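Local coordinates for putative uronate isomerase (Thermotoga maritima, PDB 4NAR), which is of uncertain function but may act as a lactate racemase, at residues A[329-335]-A[352-358]. Residues are numbered along the deposited sequence; the frame is centred on the assembly and turned at random.
Sequences YHCKDYV and HVINVRG
Tyr329 lies across helix 347-357, its OH sharing a 2.7 Å hydrogen bond with His352 NE2, which comes in at the edge of the phenol near its plane; either group could be the donor. With CG anti to its own carbonyl carbon (chi1 -69°), the phenol reaches Val353, whose CG2 sits over one face, 3.9 Å from the ring centroid, as a CH-pi contact. Val356 CB meets ring atom CE1 at 3.6 Å. Were Tyr329 cut back to an alanine, His352 NE2 would probably lose this partner and a gap would be likely to open beside Val353 and Val356. Further along, Val335 CG2 packs 3.6 Å from Ile354 CG1, while the backbone adds a CA-H...O contact from Ile354 CA to His330 O. Packing slackens at partly exposed Lys332: its CG brushes Ile354 CD1 at 3.8 Å, but the chain then leads away, and NZ hydrogen-bonds to Leu185 O. Here a water spans the segments, accepting from Lys332 N (2.9 Å) and donating to Gly358 O (2.7 Å). Cys331 N-caps helix 332-341, its SG accepting a weak bond from Tyr334 N. Two consecutive helices thus pack in a buried contact, the first's start and preceding loop resting on the second's C-terminal end.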
loop_
_atom_site.group_PDB
_atom_site.type_symbol
_atom_site.label_atom_id
_atom_site.label_comp_id
_atom_site.label_asym_id
_atom_site.label_seq_id
_atom_site.Cartn_x
_atom_site.Cartn_y
_atom_site.Cartn_z
ATOM N N TYR A 329 16.726 -2.817 -11.668
ATOM C CA TYR A 329 15.425 -2.454 -12.225
ATOM C C TYR A 329 15.316 -2.720 -13.722
ATOM O O TYR A 329 16.038 -2.133 -14.525
ATOM C CB TYR A 329 15.109 -1.001 -11.887
ATOM C CG TYR A 329 14.832 -0.780 -10.409
ATOM C CD1 TYR A 329 13.529 -0.857 -9.908
ATOM C CD2 TYR A 329 15.862 -0.498 -9.519
ATOM C CE1 TYR A 329 13.260 -0.654 -8.551
ATOM C CE2 TYR A 329 15.607 -0.284 -8.167
ATOM C CZ TYR A 329 14.296 -0.365 -7.688
ATOM O OH TYR A 329 14.017 -0.168 -6.346
ATOM N N HIS A 330 14.382 -3.594 -14.089
ATOM C CA HIS A 330 14.267 -4.077 -15.458
ATOM C C HIS A 330 12.817 -4.339 -15.847
ATOM O O HIS A 330 11.931 -4.348 -14.986
ATOM C CB HIS A 330 15.036 -5.390 -15.605
ATOM C CG HIS A 330 16.494 -5.288 -15.268
ATOM N ND1 HIS A 330 17.456 -5.028 -16.217
ATOM C CD2 HIS A 330 17.151 -5.429 -14.086
ATOM C CE1 HIS A 330 18.650 -5.013 -15.640
ATOM N NE2 HIS A 330 18.490 -5.248 -14.350
ATOM N N CYS A 331 12.592 -4.569 -17.144
ATOM C CA CYS A 331 11.257 -4.814 -17.681
ATOM C C CYS A 331 10.815 -6.240 -17.361
ATOM O O CYS A 331 11.624 -7.080 -16.924
ATOM C CB CYS A 331 11.227 -4.582 -19.204
ATOM S SG CYS A 331 12.166 -5.822 -20.194
ATOM N N LYS A 332 9.532 -6.506 -17.604
ATOM C CA LYS A 332 8.929 -7.779 -17.237
ATOM C C LYS A 332 9.610 -8.970 -17.890
ATOM O O LYS A 332 9.838 -9.990 -17.230
ATOM C CB LYS A 332 7.439 -7.796 -17.571
ATOM C CG LYS A 332 6.668 -8.856 -16.793
ATOM C CD LYS A 332 5.435 -9.310 -17.548
ATOM C CE LYS A 332 4.550 -8.143 -17.906
ATOM N NZ LYS A 332 3.133 -8.575 -18.136
ATOM N N ASP A 333 9.931 -8.850 -19.176
ATOM C CA ASP A 333 10.517 -9.974 -19.906
ATOM C C ASP A 333 11.944 -10.296 -19.469
ATOM O O ASP A 333 12.344 -11.461 -19.469
ATOM C CB ASP A 333 10.413 -9.790 -21.427
ATOM C CG ASP A 333 9.007 -10.068 -21.950
ATOM O OD1 ASP A 333 8.184 -10.672 -21.214
ATOM O OD2 ASP A 333 8.724 -9.679 -23.105
ATOM N N TYR A 334 12.701 -9.279 -19.072
ATOM C CA TYR A 334 14.015 -9.519 -18.485
ATOM C C TYR A 334 13.886 -10.263 -17.154
ATOM O O TYR A 334 14.679 -11.162 -16.849
ATOM C CB TYR A 334 14.766 -8.205 -18.267
ATOM C CG TYR A 334 16.100 -8.390 -17.584
ATOM C CD1 TYR A 334 17.280 -8.438 -18.318
ATOM C CD2 TYR A 334 16.183 -8.537 -16.204
ATOM C CE1 TYR A 334 18.513 -8.623 -17.684
ATOM C CE2 TYR A 334 17.394 -8.726 -15.565
ATOM C CZ TYR A 334 18.560 -8.762 -16.303
ATOM O OH TYR A 334 19.764 -8.937 -15.650
ATOM N N VAL A 335 12.892 -9.880 -16.355
ATOM C CA VAL A 335 12.753 -10.425 -15.006
ATOM C C VAL A 335 12.288 -11.893 -15.028
ATOM O O VAL A 335 12.805 -12.734 -14.279
ATOM C CB VAL A 335 11.847 -9.520 -14.132
ATOM C CG1 VAL A 335 11.646 -10.102 -12.731
ATOM C CG2 VAL A 335 12.451 -8.121 -14.056
ATOM N N HIS A 352 8.258 -5.705 -7.680
ATOM C CA HIS A 352 8.566 -4.305 -7.369
ATOM C C HIS A 352 9.406 -3.639 -8.467
ATOM O O HIS A 352 9.091 -2.549 -8.965
ATOM C CB HIS A 352 9.337 -4.233 -6.055
ATOM C CG HIS A 352 10.128 -2.965 -5.885
ATOM N ND1 HIS A 352 9.544 -1.752 -5.607
ATOM C CD2 HIS A 352 11.467 -2.745 -5.933
ATOM C CE1 HIS A 352 10.490 -0.823 -5.495
ATOM N NE2 HIS A 352 11.656 -1.400 -5.694
ATOM N N VAL A 353 10.487 -4.323 -8.815
ATOM C CA VAL A 353 11.423 -3.887 -9.838
ATOM C C VAL A 353 10.731 -3.631 -11.206
ATOM O O VAL A 353 10.921 -2.589 -11.820
ATOM C CB VAL A 353 12.597 -4.913 -9.887
ATOM C CG1 VAL A 353 12.982 -5.268 -11.301
ATOM C CG2 VAL A 353 13.771 -4.411 -9.036
ATOM N N ILE A 354 9.902 -4.561 -11.662
ATOM C CA ILE A 354 9.140 -4.356 -12.887
ATOM C C ILE A 354 8.193 -3.172 -12.723
ATOM O O ILE A 354 8.077 -2.321 -13.615
ATOM C CB ILE A 354 8.286 -5.584 -13.225
ATOM C CG1 ILE A 354 9.167 -6.833 -13.380
ATOM C CG2 ILE A 354 7.446 -5.323 -14.492
ATOM C CD1 ILE A 354 8.378 -8.161 -13.443
ATOM N N ASN A 355 7.508 -3.137 -11.583
ATOM C CA ASN A 355 6.584 -2.059 -11.273
ATOM C C ASN A 355 7.221 -0.668 -11.418
ATOM O O ASN A 355 6.652 0.236 -12.058
ATOM C CB ASN A 355 6.014 -2.262 -9.869
ATOM C CG ASN A 355 4.882 -3.289 -9.842
ATOM O OD1 ASN A 355 4.199 -3.510 -10.862
ATOM N ND2 ASN A 355 4.664 -3.908 -8.672
ATOM N N VAL A 356 8.404 -0.506 -10.832
ATOM C CA VAL A 356 9.132 0.747 -10.947
ATOM C C VAL A 356 9.612 1.026 -12.384
ATOM O O VAL A 356 9.380 2.128 -12.920
ATOM C CB VAL A 356 10.341 0.802 -10.000
ATOM C CG1 VAL A 356 11.177 2.066 -10.282
ATOM C CG2 VAL A 356 9.892 0.750 -8.531
ATOM N N ARG A 357 10.254 0.037 -13.012
ATOM C CA ARG A 357 10.917 0.275 -14.297
ATOM C C ARG A 357 9.935 0.549 -15.443
ATOM O O ARG A 357 10.225 1.343 -16.353
ATOM C CB ARG A 357 11.883 -0.858 -14.672
ATOM C CG ARG A 357 12.853 -0.437 -15.764
ATOM C CD ARG A 357 13.752 0.710 -15.265
ATOM N NE ARG A 357 14.542 1.375 -16.313
ATOM C CZ ARG A 357 14.061 2.297 -17.157
ATOM N NH1 ARG A 357 12.773 2.663 -17.113
ATOM N NH2 ARG A 357 14.866 2.855 -18.059
ATOM N N GLY A 358 8.770 -0.095 -15.385
ATOM C CA GLY A 358 7.754 0.102 -16.403
ATOM C C GLY A 358 7.927 -0.769 -17.639
ATOM O O GLY A 358 8.750 -1.699 -17.666
HETATM O O HOH W 1 7.904 -4.172 -18.264
#